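PDB 2WNW: activated BY transcription factor SSRB, which belongs to glycosyl hydrolase family 30, pairing a TIM-barrel domain with a beta sandwich. Local coordinates for residues A[136-141]-A[188-193]. Sequence-based numbering, arbitrary orientation.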
ATOM      1  N   HIS A 136      27.567  17.281 -10.097  1.00 26.37           N
ATOM      2  CA  HIS A 136      26.306  17.757  -9.534  1.00 27.14           C
ATOM      3  C   HIS A 136      25.670  16.829  -8.498  1.00 25.29           C
ATOM      4  O   HIS A 136      24.515  17.020  -8.111  1.00 23.70           O
ATOM      5  CB  HIS A 136      25.312  18.044 -10.662  1.00 30.16           C
ATOM      6  CG  HIS A 136      25.726  19.179 -11.546  1.00 34.94           C
ATOM      7  ND1 HIS A 136      25.829  19.059 -12.917  1.00 38.31           N
ATOM      8  CD2 HIS A 136      26.085  20.452 -11.252  1.00 36.65           C
ATOM      9  CE1 HIS A 136      26.237  20.207 -13.428  1.00 38.04           C
ATOM     10  NE2 HIS A 136      26.400  21.069 -12.439  1.00 38.82           N
ATOM     11  N   MET A 137      26.422  15.832  -8.045  1.00 23.21           N
ATOM     12  CA  MET A 137      25.914  14.905  -7.038  1.00 22.96           C
ATOM     13  C   MET A 137      25.487  15.677  -5.795  1.00 21.41           C
ATOM     14  O   MET A 137      26.140  16.644  -5.404  1.00 21.66           O
ATOM     15  CB  MET A 137      26.995  13.910  -6.612  1.00 23.71           C
ATOM     16  CG  MET A 137      27.406  12.896  -7.645  1.00 27.44           C
ATOM     17  SD  MET A 137      28.572  11.746  -6.884  1.00 29.46           S
ATOM     18  CE  MET A 137      27.470  10.886  -5.743  1.00 25.24           C
ATOM     19  N   LYS A 138      24.396  15.244  -5.175  1.00 19.64           N
ATOM     20  CA  LYS A 138      23.911  15.874  -3.953  1.00 19.52           C
ATOM     21  C   LYS A 138      24.462  15.009  -2.818  1.00 19.48           C
ATOM     22  O   LYS A 138      24.081  13.843  -2.677  1.00 18.94           O
ATOM     23  CB  LYS A 138      22.381  15.877  -3.928  1.00 18.27           C
ATOM     24  CG  LYS A 138      21.778  16.477  -2.669  1.00 19.78           C
ATOM     25  CD  LYS A 138      20.264  16.310  -2.642  1.00 20.29           C
ATOM     26  CE  LYS A 138      19.677  16.862  -1.350  1.00 20.39           C
ATOM     27  NZ  LYS A 138      18.208  16.635  -1.241  1.00 20.73           N
ATOM     28  N   LEU A 139      25.355  15.579  -2.013  1.00 18.17           N
ATOM     29  CA  LEU A 139      25.983  14.837  -0.929  1.00 18.41           C
ATOM     30  C   LEU A 139      25.401  15.107   0.457  1.00 19.61           C
ATOM     31  O   LEU A 139      25.113  16.251   0.819  1.00 20.08           O
ATOM     32  CB  LEU A 139      27.490  15.126  -0.919  1.00 19.01           C
ATOM     33  CG  LEU A 139      28.205  14.967  -2.268  1.00 20.22           C
ATOM     34  CD1 LEU A 139      29.667  15.379  -2.137  1.00 20.16           C
ATOM     35  CD2 LEU A 139      28.099  13.528  -2.742  1.00 21.90           C
ATOM     36  N   MET A 140      25.245  14.035   1.225  1.00 18.45           N
ATOM     37  CA  MET A 140      24.710  14.108   2.578  1.00 16.99           C
ATOM     38  C   MET A 140      25.749  13.587   3.570  1.00 17.10           C
ATOM     39  O   MET A 140      26.402  12.577   3.315  1.00 17.58           O
ATOM     40  CB  MET A 140      23.442  13.261   2.674  1.00 16.25           C
ATOM     41  CG  MET A 140      22.797  13.229   4.051  1.00 18.47           C
ATOM     42  SD  MET A 140      21.310  12.207   4.023  1.00 17.01           S
ATOM     43  CE  MET A 140      20.760  12.306   5.721  1.00 18.90           C
ATOM     44  N   ALA A 141      25.903  14.278   4.694  1.00 15.83           N
ATOM     45  CA  ALA A 141      26.863  13.861   5.711  1.00 16.08           C
ATOM     46  C   ALA A 141      26.121  13.601   7.015  1.00 16.27           C
ATOM     47  O   ALA A 141      25.225  14.361   7.387  1.00 15.99           O
ATOM     48  CB  ALA A 141      27.930  14.939   5.910  1.00 15.55           C
ATOM     49  N   VAL A 188      28.531  19.925   0.414  1.00 22.76           N
ATOM     50  CA  VAL A 188      27.524  19.092   1.053  1.00 21.67           C
ATOM     51  C   VAL A 188      26.198  19.842   1.011  1.00 22.35           C
ATOM     52  O   VAL A 188      26.154  21.049   1.254  1.00 21.85           O
ATOM     53  CB  VAL A 188      27.925  18.793   2.516  1.00 21.75           C
ATOM     54  CG1 VAL A 188      26.844  17.970   3.215  1.00 21.36           C
ATOM     55  CG2 VAL A 188      29.252  18.052   2.533  1.00 20.81           C
ATOM     56  N   GLN A 189      25.120  19.134   0.690  1.00 20.70           N
ATOM     57  CA  GLN A 189      23.814  19.767   0.611  1.00 21.15           C
ATOM     58  C   GLN A 189      22.833  19.261   1.656  1.00 19.84           C
ATOM     59  O   GLN A 189      21.743  19.813   1.806  1.00 18.05           O
ATOM     60  CB  GLN A 189      23.211  19.572  -0.781  1.00 23.70           C
ATOM     61  CG  GLN A 189      24.075  20.101  -1.912  1.00 28.92           C
ATOM     62  CD  GLN A 189      23.386  19.996  -3.260  1.00 32.87           C
ATOM     63  OE1 GLN A 189      24.039  19.981  -4.302  1.00 37.40           O
ATOM     64  NE2 GLN A 189      22.059  19.934  -3.244  1.00 34.60           N
ATOM     65  N   ALA A 190      23.210  18.215   2.383  1.00 18.85           N
ATOM     66  CA  ALA A 190      22.323  17.671   3.402  1.00 18.25           C
ATOM     67  C   ALA A 190      23.080  17.075   4.580  1.00 17.74           C
ATOM     68  O   ALA A 190      24.216  16.618   4.441  1.00 17.82           O
ATOM     69  CB  ALA A 190      21.416  16.611   2.790  1.00 19.01           C
ATOM     70  N   LEU A 191      22.426  17.086   5.736  1.00 16.50           N
ATOM     71  CA  LEU A 191      22.984  16.540   6.964  1.00 16.37           C
ATOM     72  C   LEU A 191      21.893  15.819   7.737  1.00 16.91           C
ATOM     73  O   LEU A 191      20.706  16.058   7.522  1.00 17.70           O
ATOM     74  CB  LEU A 191      23.484  17.666   7.876  1.00 17.62           C
ATOM     75  CG  LEU A 191      24.570  18.638   7.427  1.00 18.37           C
ATOM     76  CD1 LEU A 191      24.617  19.815   8.397  1.00 18.28           C
ATOM     77  CD2 LEU A 191      25.902  17.917   7.376  1.00 16.21           C
ATOM     78  N   SER A 192      22.301  14.916   8.619  1.00 16.08           N
ATOM     79  CA  SER A 192      21.352  14.288   9.522  1.00 15.98           C
ATOM     80  C   SER A 192      22.043  14.621  10.843  1.00 16.80           C
ATOM     81  O   SER A 192      23.265  14.801  10.875  1.00 16.25           O
ATOM     82  CB  SER A 192      21.222  12.774   9.298  1.00 17.46           C
ATOM     83  OG  SER A 192      22.343  12.048   9.758  1.00 17.84           O
ATOM     84  N   VAL A 193      21.281  14.761  11.919  1.00 16.75           N
ATOM     85  CA  VAL A 193      21.867  15.099  13.211  1.00 16.84           C
ATOM     86  C   VAL A 193      22.709  13.967  13.776  1.00 16.87           C
ATOM     87  O   VAL A 193      23.798  14.193  14.302  1.00 18.83           O
ATOM     88  CB  VAL A 193      20.772  15.448  14.246  1.00 16.90           C
ATOM     89  CG1 VAL A 193      21.375  15.510  15.647  1.00 19.57           C
ATOM     90  CG2 VAL A 193      20.140  16.782  13.889  1.00 19.54           C
TER
HETATM   91  O   HOH W   1      23.135  19.048  -6.952  1.00 35.97           O
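M140 offers a clear example of how a straight side chain can follow a neighbouring parallel strand. Its CG stands anti to the backbone N (chi1 179°), and the rest of the chain is fully extended, so that it runs along the partner instead of folding back. CB starts the contact beside the methyl and the carbonyl oxygen of A190, the bridge partner, and CG stays with both, slightly nearer the oxygen and 3.9 Å from A190 CB. SD carries the chain onward, and CE arrives at S192, two residues further along, 3.6 Å from S192 CB.

The backbone beneath is less regular. L139 O accepts two N-H groups in its carbonyl plane, from Q189 N at 2.9 Å and, on a more bent path, from A190 N at 3.2 Å; the psi of Q189, close to zero (-8°) and far from the extended values of its neighbours, accompanies this doubled grip. Beyond it the ladder resumes, A141 N giving its hydrogen to A190 O at 2.9 Å from above the carbonyl plane, and S192 N reaching A141 O at 3.2 Å.

These are the third and fourth strands of the eight-stranded TIM barrel, in register at M140-A190 and A141-L191, their short axes inclined by 23°. M140 and A190 face the barrel interior, where both also touch Y236 of strand 234-239, the fifth of the barrel; S192 OG is hydrogen-bonded to S142 OG and D239 OD2. On the outer face, A141 CB meets L191 CD2 at 3.9 Å, with V188 CG1 alongside.

Ahead of the M140-A190 pair, the extended chains of K138 and Q189 cross at about a right angle, Q189 NE2 lying 3.5 Å from K138 CG. K138 NZ continues inward to salt bridges with E234 and D46, while a water donates to both Q189 OE1 and H136 O.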